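Side-chain contacts in pyrroline carboxylate reductase (Plasmodium falciparum, PDB 2RCY), which binds NADP and probably catalyses the NADPH-dependent reduction of pyrroline-5-carboxylate to proline: residues H21-N25 with A26-K30; L34-G38 with P39-N43; G92-N95 with I96-E100; R191-S194 with K195-L199. One frame throughout, in Å; residues are numbered along the deposited sequence.

Contact 1 of 4, residues H21-N25 with A26-K30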
loop_
_atom_site.group_PDB
_atom_site.type_symbol
_atom_site.label_atom_id
_atom_site.label_comp_id
_atom_site.label_asym_id
_atom_site.label_seq_id
_atom_site.Cartn_x
_atom_site.Cartn_y
_atom_site.Cartn_z
ATOM N N HIS A 21 24.817 -21.090 -32.700
ATOM C CA HIS A 21 25.871 -20.177 -33.145
ATOM C C HIS A 21 26.963 -19.993 -32.091
ATOM O O HIS A 21 28.097 -19.639 -32.420
ATOM C CB HIS A 21 25.286 -18.823 -33.559
ATOM C CG HIS A 21 24.277 -18.909 -34.662
ATOM N ND1 HIS A 21 23.025 -18.340 -34.572
ATOM C CD2 HIS A 21 24.330 -19.506 -35.877
ATOM C CE1 HIS A 21 22.353 -18.576 -35.685
ATOM N NE2 HIS A 21 23.124 -19.283 -36.493
ATOM N N GLY A 22 26.614 -20.235 -30.830
ATOM C CA GLY A 22 27.575 -20.190 -29.731
ATOM C C GLY A 22 28.609 -21.298 -29.828
ATOM O O GLY A 22 29.793 -21.077 -29.560
ATOM N N ILE A 23 28.154 -22.488 -30.215
ATOM C CA ILE A 23 29.026 -23.648 -30.408
ATOM C C ILE A 23 29.757 -23.550 -31.752
ATOM O O ILE A 23 30.919 -23.953 -31.865
ATOM C CB ILE A 23 28.235 -24.983 -30.304
ATOM C CG1 ILE A 23 27.488 -25.058 -28.968
ATOM C CG2 ILE A 23 29.169 -26.187 -30.433
ATOM C CD1 ILE A 23 26.316 -26.027 -28.952
ATOM N N ALA A 24 29.070 -23.002 -32.755
ATOM C CA ALA A 24 29.634 -22.816 -34.095
ATOM C C ALA A 24 30.850 -21.889 -34.095
ATOM O O ALA A 24 31.839 -22.156 -34.782
ATOM C CB ALA A 24 28.569 -22.299 -35.055
ATOM N N ASN A 25 30.768 -20.808 -33.321
ATOM C CA ASN A 25 31.861 -19.843 -33.202
ATOM C C ASN A 25 32.997 -20.338 -32.309
ATOM O O ASN A 25 34.131 -19.861 -32.411
ATOM C CB ASN A 25 31.337 -18.494 -32.698
ATOM C CG ASN A 25 30.421 -17.804 -33.700
ATOM O OD1 ASN A 25 30.351 -18.187 -34.870
ATOM N ND2 ASN A 25 29.713 -16.778 -33.241
ATOM N N ALA A 26 32.684 -21.295 -31.439
ATOM C CA ALA A 26 33.661 -21.871 -30.516
ATOM C C ALA A 26 34.624 -22.836 -31.212
ATOM O O ALA A 26 35.714 -23.110 -30.700
ATOM C CB ALA A 26 32.951 -22.564 -29.368
ATOM N N ASN A 27 34.208 -23.339 -32.374
ATOM C CA ASN A 27 34.986 -24.291 -33.177
ATOM C C ASN A 27 35.542 -25.484 -32.392
ATOM O O ASN A 27 36.745 -25.572 -32.123
ATOM C CB ASN A 27 36.088 -23.579 -33.978
ATOM C CG ASN A 27 35.541 -22.821 -35.175
ATOM O OD1 ASN A 27 34.874 -21.795 -35.027
ATOM N ND2 ASN A 27 35.826 -23.321 -36.373
ATOM N N ILE A 28 34.639 -26.382 -32.014
ATOM C CA ILE A 28 34.991 -27.660 -31.396
ATOM C C ILE A 28 34.470 -28.802 -32.267
ATOM O O ILE A 28 34.981 -29.924 -32.218
ATOM C CB ILE A 28 34.433 -27.792 -29.956
ATOM C CG1 ILE A 28 32.987 -27.283 -29.880
ATOM C CG2 ILE A 28 35.323 -27.044 -28.971
ATOM C CD1 ILE A 28 32.187 -27.850 -28.728
ATOM N N ILE A 29 33.443 -28.494 -33.055
ATOM C CA ILE A 29 32.862 -29.425 -34.016
ATOM C C ILE A 29 32.839 -28.749 -35.388
ATOM O O ILE A 29 32.562 -27.552 -35.489
ATOM C CB ILE A 29 31.424 -29.852 -33.613
ATOM C CG1 ILE A 29 31.373 -30.293 -32.144
ATOM C CG2 ILE A 29 30.918 -30.968 -34.525
ATOM C CD1 ILE A 29 29.982 -30.317 -31.539
ATOM N N LYS A 30 33.135 -29.520 -36.431
ATOM C CA LYS A 30 33.189 -29.006 -37.802
ATOM C C LYS A 30 31.846 -28.451 -38.274
ATOM O O LYS A 30 30.789 -28.984 -37.928
ATOM C CB LYS A 30 33.686 -30.092 -38.760
ATOM C CG LYS A 30 35.149 -30.453 -38.571
ATOM C CD LYS A 30 35.492 -31.761 -39.254
ATOM C CE LYS A 30 36.940 -32.144 -38.994
ATOM N NZ LYS A 30 37.239 -33.527 -39.447
#
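Ile23 and Ile28 make the apolar part of this local contact, where helix 14-26 runs out and the chain folds back beside its last turn. The methyl branch CG2 of Ile23 does the touching: it lies 3.8 Å from Ile28 CD1 and 4.0 Å from Ile28 CG1, so the long branch of Ile28 passes across it at a slant. The torsions account for the meeting. In Ile23 the CG1 branch sits beside the backbone N, and CG2 is thereby left anti to that nitrogen; in Ile28, chi1 of 43° tucks CG1 between the backbone N and the carbonyl carbon and brings its end back to the helix. Ile29 joins more loosely, with its CD1 4.4 Å from Ile23 CG2.

This is the C-terminal end of the first helix of the Rossmann-type nucleotide-binding domain, the helix that follows strand 7-10 and leads to strand 34-37. Ile23 and Ile29 both rest on Leu7 of strand 7-10, and Ala24 and Ile29 on Leu34 of the next strand, so the turn is seated against the sheet.

Three backbone hydrogen bonds cross the turn, each weak. The amide of Ala26 is shared between Gly22 O at 3.5 Å and Ile23 O at 3.2 Å, both bonds strongly bent. Asn27 N also reaches Ile23 O, at 3.4 Å with an N-H...O angle of 126°, which leaves that carbonyl with two poor donors. Asn27 then departs from helical geometry with a positive phi of 49°, ending the helix and sending the chain toward Ile28.

Contact 2 of 4, residues L34-G38 with P39-N43. With NAP (NADP nicotinamide-adenine-dinucleotide phosphate), chain G.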
loop_
_atom_site.group_PDB
_atom_site.type_symbol
_atom_site.label_atom_id
_atom_site.label_comp_id
_atom_site.label_asym_id
_atom_site.label_seq_id
_atom_site.Cartn_x
_atom_site.Cartn_y
_atom_site.Cartn_z
ATOM N N LEU A 34 27.193 -29.656 -37.980
ATOM C CA LEU A 34 26.124 -28.993 -37.239
ATOM C C LEU A 34 24.854 -28.926 -38.084
ATOM O O LEU A 34 24.858 -28.368 -39.185
ATOM C CB LEU A 34 26.554 -27.592 -36.788
ATOM C CG LEU A 34 27.140 -27.428 -35.381
ATOM C CD1 LEU A 34 28.469 -28.152 -35.220
ATOM C CD2 LEU A 34 27.302 -25.953 -35.047
ATOM N N PHE A 35 23.776 -29.504 -37.558
ATOM C CA PHE A 35 22.511 -29.618 -38.286
ATOM C C PHE A 35 21.338 -29.045 -37.493
ATOM O O PHE A 35 21.419 -28.894 -36.272
ATOM C CB PHE A 35 22.228 -31.081 -38.650
ATOM C CG PHE A 35 23.332 -31.743 -39.431
ATOM C CD1 PHE A 35 24.299 -32.506 -38.781
ATOM C CD2 PHE A 35 23.403 -31.609 -40.814
ATOM C CE1 PHE A 35 25.323 -33.122 -39.497
ATOM C CE2 PHE A 35 24.423 -32.220 -41.539
ATOM C CZ PHE A 35 25.383 -32.979 -40.879
ATOM N N TYR A 36 20.251 -28.729 -38.198
ATOM C CA TYR A 36 19.032 -28.215 -37.572
ATOM C C TYR A 36 17.778 -28.512 -38.398
ATOM O O TYR A 36 17.859 -28.743 -39.607
ATOM C CB TYR A 36 19.147 -26.704 -37.316
ATOM C CG TYR A 36 18.721 -25.833 -38.481
ATOM C CD1 TYR A 36 19.594 -25.568 -39.537
ATOM C CD2 TYR A 36 17.444 -25.269 -38.526
ATOM C CE1 TYR A 36 19.204 -24.769 -40.610
ATOM C CE2 TYR A 36 17.044 -24.468 -39.592
ATOM C CZ TYR A 36 17.928 -24.222 -40.629
ATOM O OH TYR A 36 17.537 -23.431 -41.684
ATOM N N TYR A 37 16.624 -28.504 -37.730
ATOM C CA TYR A 37 15.327 -28.497 -38.407
ATOM C C TYR A 37 14.348 -27.524 -37.755
ATOM O O TYR A 37 14.310 -27.383 -36.533
ATOM C CB TYR A 37 14.700 -29.898 -38.479
ATOM C CG TYR A 37 13.242 -29.875 -38.913
ATOM C CD1 TYR A 37 12.893 -29.710 -40.253
ATOM C CD2 TYR A 37 12.213 -29.987 -37.976
ATOM C CE1 TYR A 37 11.558 -29.672 -40.650
ATOM C CE2 TYR A 37 10.878 -29.952 -38.363
ATOM C CZ TYR A 37 10.558 -29.794 -39.700
ATOM O OH TYR A 37 9.239 -29.760 -40.086
ATOM N N GLY A 38 13.559 -26.864 -38.599
ATOM C CA GLY A 38 12.432 -26.047 -38.169
ATOM C C GLY A 38 11.359 -26.059 -39.245
ATOM O O GLY A 38 11.648 -26.386 -40.399
ATOM N N PRO A 39 10.109 -25.705 -38.882
ATOM C CA PRO A 39 9.019 -25.625 -39.861
ATOM C C PRO A 39 9.268 -24.549 -40.920
ATOM O O PRO A 39 8.616 -24.545 -41.965
ATOM C CB PRO A 39 7.799 -25.266 -39.004
ATOM C CG PRO A 39 8.359 -24.660 -37.767
ATOM C CD PRO A 39 9.652 -25.366 -37.523
ATOM N N SER A 40 10.207 -23.650 -40.632
ATOM C CA SER A 40 10.668 -22.645 -41.582
ATOM C C SER A 40 12.189 -22.543 -41.522
ATOM O O SER A 40 12.778 -22.597 -40.439
ATOM C CB SER A 40 10.038 -21.286 -41.276
ATOM O OG SER A 40 8.629 -21.335 -41.408
ATOM N N LYS A 41 12.815 -22.402 -42.690
ATOM C CA LYS A 41 14.269 -22.265 -42.787
ATOM C C LYS A 41 14.738 -20.962 -42.147
ATOM O O LYS A 41 14.078 -19.927 -42.272
ATOM C CB LYS A 41 14.731 -22.339 -44.245
ATOM C CG LYS A 41 14.644 -23.728 -44.861
ATOM C CD LYS A 41 15.345 -23.786 -46.209
ATOM C CE LYS A 41 15.263 -25.182 -46.808
ATOM N NZ LYS A 41 16.099 -25.319 -48.034
ATOM N N LYS A 42 15.877 -21.023 -41.464
ATOM C CA LYS A 42 16.381 -19.886 -40.705
ATOM C C LYS A 42 17.659 -19.317 -41.318
ATOM O O LYS A 42 18.397 -20.028 -42.005
ATOM C CB LYS A 42 16.631 -20.298 -39.250
ATOM C CG LYS A 42 16.051 -19.340 -38.219
ATOM C CD LYS A 42 14.557 -19.581 -38.017
ATOM C CE LYS A 42 13.969 -18.616 -37.001
ATOM N NZ LYS A 42 12.519 -18.861 -36.782
ATOM N N ASN A 43 17.903 -18.030 -41.078
ATOM C CA ASN A 43 19.148 -17.391 -41.492
ATOM C C ASN A 43 20.284 -17.830 -40.572
ATOM O O ASN A 43 20.567 -17.186 -39.558
ATOM C CB ASN A 43 19.001 -15.866 -41.502
HETATM P PA NAP G . 11.009 -19.886 -29.645
HETATM O O1A NAP G . 11.832 -18.677 -30.014
HETATM O O2A NAP G . 9.518 -19.865 -29.881
HETATM O O5B NAP G . 11.662 -21.170 -30.366
HETATM C C5B NAP G . 10.892 -22.282 -30.814
HETATM C C4B NAP G . 11.353 -22.632 -32.223
HETATM O O4B NAP G . 11.020 -23.984 -32.547
HETATM C C3B NAP G . 10.691 -21.742 -33.265
HETATM O O3B NAP G . 11.698 -21.006 -33.967
HETATM C C2B NAP G . 9.956 -22.682 -34.203
HETATM O O2B NAP G . 10.166 -22.339 -35.573
HETATM C C1B NAP G . 10.540 -24.054 -33.892
HETATM N N9A NAP G . 9.557 -25.163 -34.022
HETATM C C8A NAP G . 8.222 -25.085 -33.899
HETATM N N7A NAP G . 7.685 -26.313 -34.083
HETATM C C5A NAP G . 8.700 -27.167 -34.318
HETATM C C6A NAP G . 8.765 -28.534 -34.572
HETATM N N6A NAP G . 7.636 -29.281 -34.618
HETATM N N1A NAP G . 9.972 -29.113 -34.773
HETATM C C2A NAP G . 11.101 -28.387 -34.731
HETATM N N3A NAP G . 11.064 -27.068 -34.488
HETATM C C4A NAP G . 9.877 -26.436 -34.277
HETATM O O3 NAP G . 11.263 -20.233 -28.095
HETATM P PN NAP G . 12.734 -20.174 -27.441
HETATM O O1N NAP G . 12.809 -18.935 -26.584
HETATM O O2N NAP G . 13.769 -20.414 -28.514
HETATM O O5D NAP G . 12.729 -21.428 -26.438
HETATM C C5D NAP G . 12.831 -22.774 -26.892
HETATM C C4D NAP G . 13.163 -23.669 -25.703
HETATM O O4D NAP G . 14.382 -23.243 -25.091
HETATM C C3D NAP G . 12.083 -23.628 -24.629
HETATM O O3D NAP G . 11.726 -24.970 -24.292
HETATM C C2D NAP G . 12.718 -22.925 -23.442
HETATM O O2D NAP G . 12.328 -23.505 -22.193
HETATM C C1D NAP G . 14.209 -23.109 -23.675
HETATM N N1N NAP G . 15.018 -22.006 -23.143
HETATM C C2N NAP G . 14.913 -20.767 -23.655
HETATM C C3N NAP G . 15.690 -19.725 -23.154
HETATM C C7N NAP G . 15.574 -18.348 -23.738
HETATM O O7N NAP G . 14.683 -18.089 -24.693
HETATM N N7N NAP G . 16.339 -17.436 -23.337
HETATM C C4N NAP G . 16.581 -19.975 -22.110
HETATM C C5N NAP G . 16.673 -21.263 -21.597
HETATM C C6N NAP G . 15.872 -22.267 -22.139
HETATM P P2B NAP G . 9.301 -21.195 -36.314
HETATM O O1X NAP G . 9.556 -21.454 -37.782
HETATM O O2X NAP G . 7.875 -21.438 -35.877
HETATM O O3X NAP G . 9.891 -19.897 -35.816
#
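The ring of Tyr37 carries Pro39 N over one face, 4.2 Å above the plane and displaced toward the rim, while its OH lies 4.1 Å from Pro39 CA. The adenine of NADP comes obliquely to the same ring, C2A standing 3.8 Å from Tyr37 CD2. Tyr36, the preceding residue on the strand, sends its ring the other way, meeting Tyr48 edge-to-face and offering its hydroxyl to the loop. Lys42 N donates to Tyr36 OH at 2.9 Å, nearly straight at 173°, and this bond pins the returning backbone. CB of Lys41 stands 4.0 Å from the same oxygen.

With its backbone held there, Lys42 bends at chi2 (80°) and then runs extended, placing NZ 3.0 Å from O3X of the cofactor's 2'-phosphate. Pro39 CG and Ser40 CB approach another oxygen of that phosphate, O1X, at 3.4 and 3.5 Å. This phosphate distinguishes NADP from NAD, and a loop after the second strand is where Rossmann domains commonly recognise it. Strand 34-37 lies between strands 7-10 and 47-48, and the loop leaves its C-terminal end to reach strand 47-48.

Contact 3 of 4, residues G92-N95 with I96-E100. With NAP (NADP nicotinamide-adenine-dinucleotide phosphate), chain G.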
loop_
_atom_site.group_PDB
_atom_site.type_symbol
_atom_site.label_atom_id
_atom_site.label_comp_id
_atom_site.label_asym_id
_atom_site.label_seq_id
_atom_site.Cartn_x
_atom_site.Cartn_y
_atom_site.Cartn_z
ATOM N N GLY A 92 12.468 -25.825 -20.705
ATOM C CA GLY A 92 12.227 -25.355 -19.346
ATOM C C GLY A 92 11.083 -26.086 -18.676
ATOM O O GLY A 92 10.029 -26.298 -19.280
ATOM N N GLY A 93 11.299 -26.480 -17.425
ATOM C CA GLY A 93 10.281 -27.168 -16.640
ATOM C C GLY A 93 10.297 -28.677 -16.792
ATOM O O GLY A 93 10.156 -29.403 -15.807
ATOM N N LEU A 94 10.475 -29.145 -18.026
ATOM C CA LEU A 94 10.434 -30.575 -18.335
ATOM C C LEU A 94 11.638 -31.329 -17.774
ATOM O O LEU A 94 12.717 -31.338 -18.371
ATOM C CB LEU A 94 10.300 -30.808 -19.848
ATOM C CG LEU A 94 9.042 -30.300 -20.564
ATOM C CD1 LEU A 94 9.174 -30.514 -22.058
ATOM C CD2 LEU A 94 7.766 -30.964 -20.038
ATOM N N ASN A 95 11.437 -31.952 -16.615
ATOM C CA ASN A 95 12.491 -32.711 -15.945
ATOM C C ASN A 95 12.699 -34.110 -16.522
ATOM O O ASN A 95 11.982 -34.526 -17.433
ATOM C CB ASN A 95 12.267 -32.759 -14.424
ATOM C CG ASN A 95 10.836 -33.103 -14.040
ATOM O OD1 ASN A 95 10.153 -32.309 -13.395
ATOM N ND2 ASN A 95 10.377 -34.288 -14.431
ATOM N N ILE A 96 13.688 -34.824 -15.984
ATOM C CA ILE A 96 14.071 -36.153 -16.469
ATOM C C ILE A 96 12.895 -37.136 -16.467
ATOM O O ILE A 96 12.716 -37.886 -17.425
ATOM C CB ILE A 96 15.278 -36.723 -15.673
ATOM C CG1 ILE A 96 16.520 -35.849 -15.894
ATOM C CG2 ILE A 96 15.565 -38.172 -16.070
ATOM C CD1 ILE A 96 17.645 -36.099 -14.905
ATOM N N GLY A 97 12.098 -37.110 -15.400
ATOM C CA GLY A 97 10.908 -37.955 -15.286
ATOM C C GLY A 97 9.919 -37.770 -16.423
ATOM O O GLY A 97 9.422 -38.749 -16.983
ATOM N N LYS A 98 9.641 -36.513 -16.763
ATOM C CA LYS A 98 8.759 -36.179 -17.883
ATOM C C LYS A 98 9.392 -36.497 -19.235
ATOM O O LYS A 98 8.692 -36.867 -20.179
ATOM C CB LYS A 98 8.347 -34.707 -17.829
ATOM C CG LYS A 98 7.150 -34.420 -16.929
ATOM C CD LYS A 98 5.833 -34.461 -17.701
ATOM C CE LYS A 98 4.719 -33.748 -16.942
ATOM N NZ LYS A 98 4.967 -32.280 -16.790
ATOM N N LEU A 99 10.714 -36.352 -19.321
ATOM C CA LEU A 99 11.453 -36.663 -20.544
ATOM C C LEU A 99 11.536 -38.170 -20.780
ATOM O O LEU A 99 11.385 -38.631 -21.911
ATOM C CB LEU A 99 12.854 -36.036 -20.514
ATOM C CG LEU A 99 12.959 -34.507 -20.595
ATOM C CD1 LEU A 99 14.332 -34.037 -20.135
ATOM C CD2 LEU A 99 12.649 -33.985 -21.995
ATOM N N GLU A 100 11.765 -38.928 -19.707
ATOM C CA GLU A 100 11.760 -40.395 -19.758
ATOM C C GLU A 100 10.373 -40.938 -20.096
ATOM O O GLU A 100 10.237 -42.052 -20.601
ATOM C CB GLU A 100 12.240 -40.990 -18.430
ATOM C CG GLU A 100 13.742 -40.903 -18.209
ATOM C CD GLU A 100 14.188 -41.462 -16.870
ATOM O OE1 GLU A 100 13.379 -41.489 -15.918
ATOM O OE2 GLU A 100 15.363 -41.868 -16.767
HETATM P PA NAP G . 11.009 -19.886 -29.645
HETATM O O1A NAP G . 11.832 -18.677 -30.014
HETATM O O2A NAP G . 9.518 -19.865 -29.881
HETATM O O5B NAP G . 11.662 -21.170 -30.366
HETATM C C5B NAP G . 10.892 -22.282 -30.814
HETATM C C4B NAP G . 11.353 -22.632 -32.223
HETATM O O4B NAP G . 11.020 -23.984 -32.547
HETATM C C3B NAP G . 10.691 -21.742 -33.265
HETATM O O3B NAP G . 11.698 -21.006 -33.967
HETATM C C2B NAP G . 9.956 -22.682 -34.203
HETATM O O2B NAP G . 10.166 -22.339 -35.573
HETATM C C1B NAP G . 10.540 -24.054 -33.892
HETATM N N9A NAP G . 9.557 -25.163 -34.022
HETATM C C8A NAP G . 8.222 -25.085 -33.899
HETATM N N7A NAP G . 7.685 -26.313 -34.083
HETATM C C5A NAP G . 8.700 -27.167 -34.318
HETATM C C6A NAP G . 8.765 -28.534 -34.572
HETATM N N6A NAP G . 7.636 -29.281 -34.618
HETATM N N1A NAP G . 9.972 -29.113 -34.773
HETATM C C2A NAP G . 11.101 -28.387 -34.731
HETATM N N3A NAP G . 11.064 -27.068 -34.488
HETATM C C4A NAP G . 9.877 -26.436 -34.277
HETATM O O3 NAP G . 11.263 -20.233 -28.095
HETATM P PN NAP G . 12.734 -20.174 -27.441
HETATM O O1N NAP G . 12.809 -18.935 -26.584
HETATM O O2N NAP G . 13.769 -20.414 -28.514
HETATM O O5D NAP G . 12.729 -21.428 -26.438
HETATM C C5D NAP G . 12.831 -22.774 -26.892
HETATM C C4D NAP G . 13.163 -23.669 -25.703
HETATM O O4D NAP G . 14.382 -23.243 -25.091
HETATM C C3D NAP G . 12.083 -23.628 -24.629
HETATM O O3D NAP G . 11.726 -24.970 -24.292
HETATM C C2D NAP G . 12.718 -22.925 -23.442
HETATM O O2D NAP G . 12.328 -23.505 -22.193
HETATM C C1D NAP G . 14.209 -23.109 -23.675
HETATM N N1N NAP G . 15.018 -22.006 -23.143
HETATM C C2N NAP G . 14.913 -20.767 -23.655
HETATM C C3N NAP G . 15.690 -19.725 -23.154
HETATM C C7N NAP G . 15.574 -18.348 -23.738
HETATM O O7N NAP G . 14.683 -18.089 -24.693
HETATM N N7N NAP G . 16.339 -17.436 -23.337
HETATM C C4N NAP G . 16.581 -19.975 -22.110
HETATM C C5N NAP G . 16.673 -21.263 -21.597
HETATM C C6N NAP G . 15.872 -22.267 -22.139
HETATM P P2B NAP G . 9.301 -21.195 -36.314
HETATM O O1X NAP G . 9.556 -21.454 -37.782
HETATM O O2X NAP G . 7.875 -21.438 -35.877
HETATM O O3X NAP G . 9.891 -19.897 -35.816
#
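The backbone passes from an extended Asn95 (psi 177°) into helix 96-103, whose first turn is closed by Leu99 N donating to Asn95 O at 2.9 Å, with the donor nearly along the C=O axis. Asn95 thus holds the N-cap position.

Leu99 folds back over this cap. Its CG lies 3.3 Å from Asn95 O and its CD1 3.6 Å from Leu94 O, so the isobutyl group lies against both carbonyls. With chi1 at -69°, CG sits beside the backbone N of Leu99, on the side where these carbonyls lie. CD2 of Leu99 only brushes Leu94 CB, at 4.5 Å. Lys98 flanks the cap with its aliphatic base: CB is 3.7 Å from Asn95 O, and bends at chi2 and chi4 then carry the ammonium group away to a salt bridge with the C-terminal carboxylate of Ser262. Leu94 is also set against Ala71 and Leu99 against Leu75, both of helix 71-77, and Leu99 meets Ile109 of strand 108-113.

Just upstream, Gly92 N donates to O2D, a hydroxyl of the nicotinamide ribose, at 2.8 Å. Rossmann-type domains bind dinucleotides with loops at the C-terminal ends of their parallel strands; here the loop after strand 86-89 touches the cofactor and helix 96-103 follows it.

Contact 4 of 4, residues R191-S194 with K195-L199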
loop_
_atom_site.group_PDB
_atom_site.type_symbol
_atom_site.label_atom_id
_atom_site.label_comp_id
_atom_site.label_asym_id
_atom_site.label_seq_id
_atom_site.Cartn_x
_atom_site.Cartn_y
_atom_site.Cartn_z
ATOM N N ARG A 191 21.530 8.785 -23.968
ATOM C CA ARG A 191 21.304 7.343 -23.900
ATOM C C ARG A 191 22.603 6.556 -24.107
ATOM O O ARG A 191 22.820 5.528 -23.458
ATOM C CB ARG A 191 20.221 6.924 -24.906
ATOM C CG ARG A 191 19.988 5.422 -25.024
ATOM C CD ARG A 191 18.561 5.104 -25.436
ATOM N NE ARG A 191 17.711 4.882 -24.269
ATOM C CZ ARG A 191 16.761 5.710 -23.840
ATOM N NH1 ARG A 191 16.063 5.393 -22.762
ATOM N NH2 ARG A 191 16.497 6.841 -24.483
ATOM N N GLU A 192 23.461 7.054 -24.997
ATOM C CA GLU A 192 24.747 6.417 -25.286
ATOM C C GLU A 192 25.669 6.440 -24.067
ATOM O O GLU A 192 26.213 5.404 -23.678
ATOM C CB GLU A 192 25.428 7.085 -26.486
ATOM C CG GLU A 192 26.553 6.254 -27.112
ATOM C CD GLU A 192 27.255 6.968 -28.261
ATOM O OE1 GLU A 192 27.275 6.411 -29.381
ATOM O OE2 GLU A 192 27.783 8.082 -28.049
ATOM N N LEU A 193 25.828 7.620 -23.469
ATOM C CA LEU A 193 26.672 7.791 -22.288
ATOM C C LEU A 193 26.150 6.996 -21.093
ATOM O O LEU A 193 26.925 6.337 -20.400
ATOM C CB LEU A 193 26.812 9.274 -21.926
ATOM C CG LEU A 193 27.588 9.640 -20.655
ATOM C CD1 LEU A 193 29.086 9.403 -20.820
ATOM C CD2 LEU A 193 27.311 11.079 -20.274
ATOM N N SER A 194 24.838 7.066 -20.862
ATOM C CA SER A 194 24.192 6.319 -19.783
ATOM C C SER A 194 24.508 4.834 -19.879
ATOM O O SER A 194 24.868 4.212 -18.882
ATOM C CB SER A 194 22.678 6.541 -19.791
ATOM O OG SER A 194 22.357 7.874 -19.444
ATOM N N LYS A 195 24.387 4.284 -21.088
ATOM C CA LYS A 195 24.706 2.882 -21.358
ATOM C C LYS A 195 26.167 2.550 -21.039
ATOM O O LYS A 195 26.443 1.546 -20.382
ATOM C CB LYS A 195 24.366 2.519 -22.810
ATOM C CG LYS A 195 24.578 1.047 -23.160
ATOM C CD LYS A 195 23.996 0.681 -24.524
ATOM C CE LYS A 195 24.869 1.177 -25.670
ATOM N NZ LYS A 195 24.312 0.774 -26.995
ATOM N N ASN A 196 27.091 3.399 -21.492
ATOM C CA ASN A 196 28.519 3.221 -21.210
ATOM C C ASN A 196 28.821 3.214 -19.716
ATOM O O ASN A 196 29.531 2.335 -19.222
ATOM C CB ASN A 196 29.352 4.307 -21.899
ATOM C CG ASN A 196 29.317 4.206 -23.411
ATOM O OD1 ASN A 196 29.238 3.114 -23.975
ATOM N ND2 ASN A 196 29.386 5.355 -24.078
ATOM N N LEU A 197 28.273 4.197 -19.007
ATOM C CA LEU A 197 28.447 4.317 -17.561
ATOM C C LEU A 197 27.825 3.157 -16.787
ATOM O O LEU A 197 28.369 2.735 -15.773
ATOM C CB LEU A 197 27.883 5.650 -17.062
ATOM C CG LEU A 197 28.854 6.793 -16.743
ATOM C CD1 LEU A 197 29.807 7.106 -17.887
ATOM C CD2 LEU A 197 28.074 8.036 -16.341
ATOM N N VAL A 198 26.692 2.651 -17.268
ATOM C CA VAL A 198 26.009 1.520 -16.635
ATOM C C VAL A 198 26.798 0.222 -16.823
ATOM O O VAL A 198 27.106 -0.469 -15.847
ATOM C CB VAL A 198 24.544 1.367 -17.146
ATOM C CG1 VAL A 198 23.955 0.011 -16.767
ATOM C CG2 VAL A 198 23.677 2.487 -16.601
ATOM N N LEU A 199 27.137 -0.090 -18.073
ATOM C CA LEU A 199 27.848 -1.323 -18.405
ATOM C C LEU A 199 29.223 -1.420 -17.742
ATOM O O LEU A 199 29.630 -2.501 -17.312
ATOM C CB LEU A 199 27.976 -1.487 -19.924
ATOM C CG LEU A 199 26.701 -1.654 -20.759
ATOM C CD1 LEU A 199 27.050 -1.731 -22.233
ATOM C CD2 LEU A 199 25.886 -2.871 -20.334
#
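Leu193 and Leu197, one turn apart on helix 191-211, meet through their CD1 methyls at 3.8 Å, the two side chains crossing at an angle. Leu193 has CG anti to its backbone N (chi1 176°), which directs the isobutyl group along the helix toward Leu197. Beneath them Leu193 O accepts from Leu197 N at 2.9 Å in an almost straight bond of 171°, and CD1 of Leu197 lies 3.9 Å from the same oxygen.

Val198 is packed closer still to the backbone: its CG2 stands 3.1 Å from Ser194 O, the carbonyl that also accepts from Val198 N at 2.9 Å. Ser194 turns its OG back to bond with Ser190 O, just before the helix begins. This side faces protein: Ser194 touches Ile181 and Val198 Leu180, both on helix 169-186, while Leu193 packs on Ile154 and Leu197 on His152 of the second subunit. Arg191 also faces helix 169-186, touching Val185 and forming a salt bridge with Asp182; it reaches Asp221 of the third subunit in a long, weak ion pair.

The other flank is looser and more polar. Glu192 is exposed, and its CG comes only to 4.2 Å from Asn196 ND2. Glu192 OE1 and the end of Lys195, NZ, remain 6.8 Å apart, too far for a salt bridge.

The helix turn is therefore secured by backbone bonds and one leucine pair, with Val198 lying against the Ser194 carbonyl, and not by charge pairing along the exposed flank; its apolar face helps join two subunits, in keeping with the dimerisation domain to which it belongs.

From the N terminus the four contacts come in series; none nests within or crosses another, and each spans one unbroken run of chain. Contact 1 closes the turn after helix 14-26, and contact 2 the bend after strand 34-37. These two touch directly, Leu34 CD1 packing on Ile29 CB and Leu34 CD2 on Ala24 CB, so helix end and strand are joined. Contact 3 starts helix 96-103, about 24 Å from contact 2 between centres, yet both reach the same NADP, at its adenosine and nicotinamide ribose ends. Contact 4 lies in the helical dimerisation domain, about 41 Å from contact 3 between centres, and faces the second subunit.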